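Local atomic coordinates of extracellular solute-binding protein, family 1 (Bifidobacterium longum subsp. infantis, PDB entry 6FTH), a protein that probably binds human milk oligosaccharides outside the cell and hands them to an ABC transporter for import. Residues K117-F120 with D125-K128. Numbering follows the deposited sequence.
Sequences KQFF and DAQK
Ala126 and Gln127 meet Phe119 and Phe120 where two short consecutive helices, 114-122 and 124-130, joined by a tight connection, pack together in the bilobed periplasmic-binding-protein-type fold of solute-binding proteins. No hydrogen bond joins the two segments; apolar contact and one aromatic face, that of Phe120, hold them together. Ala126 is the first residue of segment 125-128 to touch the other helix. Its methyl points at that helix and touches the Phe119 ring, with CB 3.6 Å from CZ. A side chain this small lets the second helix come close, and Gln127 CA lies 3.8 Å from Phe120 CE1. Phe119, Phe120 and Ala126 are buried, and Pro141 of strand 140-143 touches all three; Trp412 stacks on Phe119. Gln127 follows, at the partly exposed border, where a long aliphatic stem ending in a polar amide fits well. With CG anti to the backbone N (chi1 178°) and the chain extended beyond it, the stem runs across the Phe120 ring and brings the amide to its CD2 side, the ring and amide planes 21° apart. Gln127 CD sits 3.4 Å from Phe120 CD2. A CH-pi contact centres the overlap: Gln127 CB stands 3.6 Å from the centroid of the Phe120 ring, 14° off the normal.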
loop_
_atom_site.group_PDB
_atom_site.type_symbol
_atom_site.label_atom_id
_atom_site.label_comp_id
_atom_site.label_asym_id
_atom_site.label_seq_id
_atom_site.Cartn_x
_atom_site.Cartn_y
_atom_site.Cartn_z
ATOM N N LYS A 117 -0.551 20.150 13.709
ATOM C CA LYS A 117 0.776 20.291 14.301
ATOM C C LYS A 117 1.067 19.151 15.269
ATOM O O LYS A 117 2.193 18.644 15.334
ATOM C CB LYS A 117 0.900 21.630 15.034
ATOM C CG LYS A 117 1.120 22.814 14.134
ATOM C CD LYS A 117 1.710 23.992 14.902
ATOM C CE LYS A 117 0.757 24.540 15.924
ATOM N NZ LYS A 117 1.342 25.809 16.497
ATOM N N GLN A 118 0.071 18.751 16.058
ATOM C CA GLN A 118 0.273 17.661 17.002
ATOM C C GLN A 118 0.509 16.347 16.266
ATOM O O GLN A 118 1.383 15.554 16.645
ATOM C CB GLN A 118 -0.935 17.562 17.934
ATOM C CG GLN A 118 -0.756 16.586 19.039
ATOM C CD GLN A 118 0.238 17.070 20.059
ATOM O OE1 GLN A 118 0.438 18.278 20.212
ATOM N NE2 GLN A 118 0.872 16.143 20.750
ATOM N N PHE A 119 -0.260 16.111 15.199
ATOM C CA PHE A 119 -0.012 14.961 14.332
ATOM C C PHE A 119 1.456 14.929 13.910
ATOM O O PHE A 119 2.141 13.915 14.080
ATOM C CB PHE A 119 -0.974 15.078 13.134
ATOM C CG PHE A 119 -0.847 14.005 12.053
ATOM C CD1 PHE A 119 -0.225 12.788 12.251
ATOM C CD2 PHE A 119 -1.380 14.275 10.797
ATOM C CE1 PHE A 119 -0.142 11.853 11.225
ATOM C CE2 PHE A 119 -1.319 13.336 9.777
ATOM C CZ PHE A 119 -0.695 12.132 9.994
ATOM N N PHE A 120 1.956 16.054 13.405
ATOM C CA PHE A 120 3.322 16.113 12.901
ATOM C C PHE A 120 4.358 16.003 14.011
ATOM O O PHE A 120 5.448 15.482 13.765
ATOM C CB PHE A 120 3.527 17.412 12.115
ATOM C CG PHE A 120 2.763 17.483 10.818
ATOM C CD1 PHE A 120 2.107 16.366 10.276
ATOM C CD2 PHE A 120 2.721 18.672 10.113
ATOM C CE1 PHE A 120 1.441 16.455 9.059
ATOM C CE2 PHE A 120 2.059 18.759 8.896
ATOM C CZ PHE A 120 1.406 17.656 8.381
ATOM N N ASP A 125 7.388 11.714 10.278
ATOM C CA ASP A 125 7.551 11.201 8.929
ATOM C C ASP A 125 6.297 11.415 8.107
ATOM O O ASP A 125 6.358 11.348 6.875
ATOM C CB ASP A 125 7.904 9.709 8.945
ATOM C CG ASP A 125 9.384 9.455 9.175
ATOM O OD1 ASP A 125 10.134 10.428 9.412
ATOM O OD2 ASP A 125 9.794 8.279 9.111
ATOM N N ALA A 126 5.156 11.635 8.769
ATOM C CA ALA A 126 3.947 11.978 8.029
ATOM C C ALA A 126 4.084 13.357 7.411
ATOM O O ALA A 126 3.718 13.559 6.248
ATOM C CB ALA A 126 2.720 11.911 8.945
ATOM N N GLN A 127 4.640 14.311 8.155
ATOM C CA GLN A 127 4.867 15.634 7.585
ATOM C C GLN A 127 5.832 15.558 6.409
ATOM O O GLN A 127 5.627 16.209 5.382
ATOM C CB GLN A 127 5.400 16.581 8.651
ATOM C CG GLN A 127 5.692 17.963 8.122
ATOM C CD GLN A 127 6.012 18.964 9.222
ATOM O OE1 GLN A 127 6.421 18.590 10.325
ATOM N NE2 GLN A 127 5.835 20.244 8.920
ATOM N N LYS A 128 6.889 14.755 6.535
ATOM C CA LYS A 128 7.824 14.622 5.418
ATOM C C LYS A 128 7.139 14.088 4.168
ATOM O O LYS A 128 7.521 14.441 3.047
ATOM C CB LYS A 128 8.943 13.666 5.798
ATOM C CG LYS A 128 9.843 14.199 6.889
ATOM C CD LYS A 128 11.045 13.290 7.065
ATOM C CE LYS A 128 12.029 13.864 8.052
ATOM N NZ LYS A 128 13.184 12.926 8.180
#